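Local coordinates for regulatory protein SWI6 (PDB 1SW6), which works with SWI4 or MBP1 in the SBF and MBF complexes that drive cell-cycle-dependent transcription in budding yeast, this chain being its ankyrin-repeat domain, at residues Pro52-Phe66 against Asn113-Val127. Residues are numbered along the deposited sequence; the frame is centred on the assembly and turned at random.
Sequences PVVNDNEQKMKLEAF and NDAFPNTQLNLNIPV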
loop_
_atom_site.group_PDB
_atom_site.type_symbol
_atom_site.label_atom_id
_atom_site.label_comp_id
_atom_site.label_asym_id
_atom_site.label_seq_id
_atom_site.Cartn_x
_atom_site.Cartn_y
_atom_site.Cartn_z
ATOM N N PRO A 52 -6.325 -12.189 -13.513
ATOM C CA PRO A 52 -5.851 -13.436 -14.114
ATOM C C PRO A 52 -5.247 -14.405 -13.100
ATOM O O PRO A 52 -4.489 -14.005 -12.214
ATOM C CB PRO A 52 -4.846 -12.953 -15.159
ATOM C CG PRO A 52 -4.358 -11.649 -14.593
ATOM C CD PRO A 52 -5.612 -11.025 -14.067
ATOM N N VAL A 53 -5.611 -15.678 -13.213
ATOM C CA VAL A 53 -5.081 -16.689 -12.306
ATOM C C VAL A 53 -3.878 -17.330 -12.983
ATOM O O VAL A 53 -3.926 -18.478 -13.425
ATOM C CB VAL A 53 -6.119 -17.782 -11.983
ATOM C CG1 VAL A 53 -5.542 -18.740 -10.948
ATOM C CG2 VAL A 53 -7.407 -17.145 -11.471
ATOM N N VAL A 54 -2.800 -16.562 -13.063
ATOM C CA VAL A 54 -1.574 -17.020 -13.692
ATOM C C VAL A 54 -1.113 -18.364 -13.164
ATOM O O VAL A 54 -1.048 -18.588 -11.954
ATOM C CB VAL A 54 -0.452 -15.995 -13.502
ATOM C CG1 VAL A 54 0.844 -16.514 -14.118
ATOM C CG2 VAL A 54 -0.866 -14.677 -14.141
ATOM N N ASN A 55 -0.793 -19.254 -14.093
ATOM C CA ASN A 55 -0.329 -20.592 -13.764
ATOM C C ASN A 55 1.190 -20.645 -13.624
ATOM O O ASN A 55 1.707 -21.003 -12.561
ATOM C CB ASN A 55 -0.793 -21.582 -14.838
ATOM C CG ASN A 55 -0.222 -22.975 -14.636
ATOM O OD1 ASN A 55 0.949 -23.232 -14.936
ATOM N ND2 ASN A 55 -1.048 -23.882 -14.117
ATOM N N ASP A 56 1.905 -20.280 -14.687
ATOM C CA ASP A 56 3.367 -20.304 -14.665
ATOM C C ASP A 56 3.935 -19.436 -13.543
ATOM O O ASP A 56 4.015 -18.211 -13.672
ATOM C CB ASP A 56 3.933 -19.832 -16.006
ATOM C CG ASP A 56 5.420 -20.118 -16.144
ATOM O OD1 ASP A 56 6.181 -19.813 -15.199
ATOM O OD2 ASP A 56 5.829 -20.645 -17.200
ATOM N N ASN A 57 4.330 -20.081 -12.447
ATOM C CA ASN A 57 4.893 -19.387 -11.297
ATOM C C ASN A 57 6.221 -18.712 -11.615
ATOM O O ASN A 57 6.589 -17.723 -10.987
ATOM C CB ASN A 57 5.091 -20.360 -10.137
ATOM C CG ASN A 57 5.883 -19.748 -8.997
ATOM O OD1 ASN A 57 5.462 -18.761 -8.385
ATOM N ND2 ASN A 57 7.044 -20.327 -8.710
ATOM N N GLU A 58 6.947 -19.251 -12.586
ATOM C CA GLU A 58 8.225 -18.665 -12.947
ATOM C C GLU A 58 8.044 -17.383 -13.759
ATOM O O GLU A 58 8.908 -16.504 -13.740
ATOM C CB GLU A 58 9.089 -19.695 -13.685
ATOM C CG GLU A 58 9.454 -20.885 -12.783
ATOM C CD GLU A 58 10.617 -21.720 -13.297
ATOM O OE1 GLU A 58 11.036 -22.658 -12.580
ATOM O OE2 GLU A 58 11.113 -21.446 -14.411
ATOM N N GLN A 59 6.921 -17.263 -14.463
ATOM C CA GLN A 59 6.662 -16.046 -15.224
ATOM C C GLN A 59 6.484 -14.933 -14.208
ATOM O O GLN A 59 6.942 -13.808 -14.411
ATOM C CB GLN A 59 5.388 -16.159 -16.051
ATOM C CG GLN A 59 5.512 -16.989 -17.298
ATOM C CD GLN A 59 4.329 -16.787 -18.229
ATOM O OE1 GLN A 59 3.178 -17.036 -17.860
ATOM N NE2 GLN A 59 4.608 -16.325 -19.441
ATOM N N LYS A 60 5.822 -15.268 -13.104
ATOM C CA LYS A 60 5.573 -14.310 -12.038
ATOM C C LYS A 60 6.877 -13.848 -11.399
ATOM O O LYS A 60 7.083 -12.648 -11.192
ATOM C CB LYS A 60 4.659 -14.923 -10.977
ATOM C CG LYS A 60 4.301 -13.961 -9.862
ATOM C CD LYS A 60 3.277 -14.560 -8.914
ATOM C CE LYS A 60 2.846 -13.540 -7.866
ATOM N NZ LYS A 60 1.959 -14.124 -6.815
ATOM N N MET A 61 7.757 -14.801 -11.095
ATOM C CA MET A 61 9.046 -14.476 -10.490
ATOM C C MET A 61 9.818 -13.536 -11.407
ATOM O O MET A 61 10.470 -12.605 -10.940
ATOM C CB MET A 61 9.861 -15.749 -10.236
ATOM C CG MET A 61 9.131 -16.766 -9.386
ATOM S SD MET A 61 10.005 -18.334 -9.253
ATOM C CE MET A 61 9.517 -18.839 -7.603
ATOM N N LYS A 62 9.731 -13.777 -12.712
ATOM C CA LYS A 62 10.413 -12.931 -13.674
ATOM C C LYS A 62 9.768 -11.546 -13.696
ATOM O O LYS A 62 10.461 -10.530 -13.652
ATOM C CB LYS A 62 10.346 -13.540 -15.075
ATOM C CG LYS A 62 11.094 -12.715 -16.113
ATOM C CD LYS A 62 10.904 -13.256 -17.517
ATOM C CE LYS A 62 11.764 -12.484 -18.510
ATOM N NZ LYS A 62 11.507 -12.917 -19.920
ATOM N N LEU A 63 8.438 -11.506 -13.769
ATOM C CA LEU A 63 7.731 -10.229 -13.787
ATOM C C LEU A 63 8.073 -9.451 -12.513
ATOM O O LEU A 63 8.356 -8.249 -12.559
ATOM C CB LEU A 63 6.215 -10.445 -13.862
ATOM C CG LEU A 63 5.369 -9.163 -13.825
ATOM C CD1 LEU A 63 5.787 -8.267 -14.980
ATOM C CD2 LEU A 63 3.874 -9.500 -13.909
ATOM N N GLU A 64 8.044 -10.148 -11.381
ATOM C CA GLU A 64 8.367 -9.531 -10.103
ATOM C C GLU A 64 9.764 -8.930 -10.152
ATOM O O GLU A 64 10.003 -7.860 -9.596
ATOM C CB GLU A 64 8.286 -10.559 -8.967
ATOM C CG GLU A 64 6.864 -10.898 -8.511
ATOM C CD GLU A 64 6.835 -11.817 -7.286
ATOM O OE1 GLU A 64 5.730 -12.086 -6.758
ATOM O OE2 GLU A 64 7.918 -12.272 -6.853
ATOM N N ALA A 65 10.685 -9.613 -10.827
ATOM C CA ALA A 65 12.060 -9.130 -10.933
ATOM C C ALA A 65 12.099 -7.858 -11.766
ATOM O O ALA A 65 12.609 -6.826 -11.322
ATOM C CB ALA A 65 12.960 -10.204 -11.564
ATOM N N PHE A 66 11.555 -7.943 -12.975
ATOM C CA PHE A 66 11.505 -6.809 -13.886
ATOM C C PHE A 66 10.878 -5.591 -13.212
ATOM O O PHE A 66 11.346 -4.466 -13.379
ATOM C CB PHE A 66 10.692 -7.189 -15.122
ATOM C CG PHE A 66 10.549 -6.077 -16.129
ATOM C CD1 PHE A 66 11.667 -5.400 -16.602
ATOM C CD2 PHE A 66 9.299 -5.747 -16.644
ATOM C CE1 PHE A 66 11.545 -4.414 -17.578
ATOM C CE2 PHE A 66 9.164 -4.762 -17.621
ATOM C CZ PHE A 66 10.289 -4.093 -18.091
ATOM N N ASN A 113 15.338 -10.205 -19.687
ATOM C CA ASN A 113 15.152 -11.401 -20.502
ATOM C C ASN A 113 16.416 -12.251 -20.477
ATOM O O ASN A 113 16.371 -13.457 -20.728
ATOM C CB ASN A 113 14.811 -11.017 -21.943
ATOM C CG ASN A 113 13.359 -10.617 -22.107
ATOM O OD1 ASN A 113 12.955 -10.119 -23.156
ATOM N ND2 ASN A 113 12.564 -10.843 -21.071
ATOM N N ASP A 114 17.541 -11.614 -20.170
ATOM C CA ASP A 114 18.811 -12.314 -20.100
ATOM C C ASP A 114 18.904 -13.033 -18.764
ATOM O O ASP A 114 19.270 -14.207 -18.709
ATOM C CB ASP A 114 19.980 -11.333 -20.243
ATOM C CG ASP A 114 19.939 -10.564 -21.551
ATOM O OD1 ASP A 114 19.555 -11.157 -22.582
ATOM O OD2 ASP A 114 20.302 -9.369 -21.555
ATOM N N ALA A 115 18.570 -12.323 -17.689
ATOM C CA ALA A 115 18.603 -12.902 -16.348
ATOM C C ALA A 115 17.617 -14.067 -16.286
ATOM O O ALA A 115 17.822 -15.030 -15.549
ATOM C CB ALA A 115 18.243 -11.846 -15.308
ATOM N N PHE A 116 16.546 -13.963 -17.067
ATOM C CA PHE A 116 15.527 -15.002 -17.135
ATOM C C PHE A 116 15.348 -15.419 -18.593
ATOM O O PHE A 116 14.281 -15.217 -19.181
ATOM C CB PHE A 116 14.179 -14.501 -16.598
ATOM C CG PHE A 116 14.199 -14.118 -15.147
ATOM C CD1 PHE A 116 14.790 -12.928 -14.735
ATOM C CD2 PHE A 116 13.603 -14.937 -14.195
ATOM C CE1 PHE A 116 14.786 -12.556 -13.392
ATOM C CE2 PHE A 116 13.594 -14.574 -12.846
ATOM C CZ PHE A 116 14.186 -13.380 -12.445
ATOM N N PRO A 117 16.395 -16.010 -19.195
ATOM C CA PRO A 117 16.350 -16.455 -20.592
ATOM C C PRO A 117 15.514 -17.725 -20.693
ATOM O O PRO A 117 15.214 -18.216 -21.785
ATOM C CB PRO A 117 17.816 -16.706 -20.904
ATOM C CG PRO A 117 18.305 -17.304 -19.605
ATOM C CD PRO A 117 17.666 -16.409 -18.556
ATOM N N ASN A 118 15.135 -18.228 -19.522
ATOM C CA ASN A 118 14.349 -19.446 -19.375
ATOM C C ASN A 118 12.832 -19.262 -19.452
ATOM O O ASN A 118 12.118 -20.167 -19.883
ATOM C CB ASN A 118 14.714 -20.110 -18.041
ATOM C CG ASN A 118 14.590 -19.154 -16.850
ATOM O OD1 ASN A 118 15.186 -18.074 -16.838
ATOM N ND2 ASN A 118 13.816 -19.556 -15.842
ATOM N N THR A 119 12.341 -18.100 -19.029
ATOM C CA THR A 119 10.903 -17.828 -19.035
ATOM C C THR A 119 10.573 -16.615 -19.897
ATOM O O THR A 119 11.417 -15.745 -20.103
ATOM C CB THR A 119 10.387 -17.540 -17.607
ATOM O OG1 THR A 119 10.942 -18.493 -16.691
ATOM C CG2 THR A 119 8.867 -17.625 -17.562
ATOM N N GLN A 120 9.343 -16.554 -20.397
ATOM C CA GLN A 120 8.933 -15.420 -21.210
ATOM C C GLN A 120 8.320 -14.340 -20.327
ATOM O O GLN A 120 7.629 -14.646 -19.354
ATOM C CB GLN A 120 7.914 -15.847 -22.265
ATOM C CG GLN A 120 7.407 -14.681 -23.105
ATOM C CD GLN A 120 6.483 -15.117 -24.227
ATOM O OE1 GLN A 120 5.466 -15.778 -23.990
ATOM N NE2 GLN A 120 6.829 -14.741 -25.458
ATOM N N LEU A 121 8.582 -13.080 -20.665
ATOM C CA LEU A 121 8.048 -11.955 -19.903
ATOM C C LEU A 121 6.565 -11.757 -20.180
ATOM O O LEU A 121 6.161 -11.555 -21.324
ATOM C CB LEU A 121 8.788 -10.666 -20.246
ATOM C CG LEU A 121 8.267 -9.454 -19.465
ATOM C CD1 LEU A 121 8.459 -9.701 -17.972
ATOM C CD2 LEU A 121 9.001 -8.195 -19.894
ATOM N N ASN A 122 5.761 -11.806 -19.124
ATOM C CA ASN A 122 4.315 -11.639 -19.234
ATOM C C ASN A 122 3.919 -10.497 -18.302
ATOM O O ASN A 122 4.040 -10.628 -17.086
ATOM C CB ASN A 122 3.622 -12.932 -18.805
ATOM C CG ASN A 122 2.140 -12.934 -19.107
ATOM O OD1 ASN A 122 1.432 -11.961 -18.838
ATOM N ND2 ASN A 122 1.656 -14.042 -19.658
ATOM N N LEU A 123 3.447 -9.386 -18.867
ATOM C CA LEU A 123 3.066 -8.214 -18.074
ATOM C C LEU A 123 1.689 -8.280 -17.433
ATOM O O LEU A 123 1.348 -7.432 -16.609
ATOM C CB LEU A 123 3.123 -6.952 -18.938
ATOM C CG LEU A 123 4.435 -6.638 -19.648
ATOM C CD1 LEU A 123 4.227 -5.457 -20.571
ATOM C CD2 LEU A 123 5.517 -6.356 -18.622
ATOM N N ASN A 124 0.904 -9.286 -17.797
ATOM C CA ASN A 124 -0.445 -9.405 -17.271
ATOM C C ASN A 124 -0.614 -10.494 -16.209
ATOM O O ASN A 124 -1.441 -11.406 -16.344
ATOM C CB ASN A 124 -1.405 -9.610 -18.447
ATOM C CG ASN A 124 -1.324 -8.470 -19.463
ATOM O OD1 ASN A 124 -1.106 -8.692 -20.654
ATOM N ND2 ASN A 124 -1.493 -7.239 -18.984
ATOM N N ILE A 125 0.171 -10.362 -15.143
ATOM C CA ILE A 125 0.166 -11.294 -14.020
ATOM C C ILE A 125 0.040 -10.516 -12.712
ATOM O O ILE A 125 0.709 -9.502 -12.522
ATOM C CB ILE A 125 1.502 -12.076 -13.941
ATOM C CG1 ILE A 125 1.742 -12.849 -15.234
ATOM C CG2 ILE A 125 1.501 -12.996 -12.730
ATOM C CD1 ILE A 125 3.100 -13.521 -15.288
ATOM N N PRO A 126 -0.825 -10.973 -11.796
ATOM C CA PRO A 126 -0.921 -10.223 -10.539
ATOM C C PRO A 126 0.462 -10.291 -9.878
ATOM O O PRO A 126 1.128 -11.328 -9.926
ATOM C CB PRO A 126 -1.990 -10.985 -9.762
ATOM C CG PRO A 126 -2.881 -11.513 -10.860
ATOM C CD PRO A 126 -1.882 -11.994 -11.892
ATOM N N VAL A 127 0.894 -9.189 -9.273
ATOM C CA VAL A 127 2.212 -9.135 -8.651
ATOM C C VAL A 127 2.191 -9.180 -7.124
ATOM O O VAL A 127 3.234 -9.281 -6.479
ATOM C CB VAL A 127 2.973 -7.881 -9.153
ATOM C CG1 VAL A 127 4.177 -7.584 -8.284
ATOM C CG2 VAL A 127 3.420 -8.113 -10.580
HETATM O O HOH W 1 13.487 -14.382 -22.089
#
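Lys62 of helix 57-71 meets Phe116 and Thr119 in the loop after helix 105-115, an example of one lysine serving both polar and apolar contacts. Among the polar contacts, its ammonium NZ bonds the carbonyl Thr119 O at 2.8 Å, tilted 32° from the carbonyl plane, and also donates weakly to a water. Gln59 NE2 adds a weak bond to Gln120 O. Within the loop, Asn122 OD1 accepts from Asn124 N at 2.9 Å in an Asx turn. At the start of helix 57-71 Asp56 is the N-cap, its OD1 accepting from Gln59 N and, weakly, from Glu58 N.

The apolar contacts begin on the same lysine. With Lys62 CG anti to the backbone N (chi1 -178°), CG lies over one face of the Phe116 ring and the rest of the extended chain carries NZ past it to Thr119 O; Lys62 CA makes a CH-pi contact 3.9 Å from the ring centroid. A methionine here would probably leave Thr119 O without the charged donor it has in NZ. Ala65 CB touches the same ring obliquely. Farther along, Leu63 CD2 meets Ile125 CB at 3.5 Å and Val127 CG2 at 3.6 Å, and Val54 CG2 presses tightly on Ile125 CG2 (3.2 Å). The rings of Pro52 and Pro126 pack side by side, CG of the first against CD of the second.

The loop runs along one side of helix 57-71 on its way to the first ankyrin repeat: Phe66 and Leu121 pack on helix 105-115, Leu63 and Val127 on Pro134 of helix 134-140.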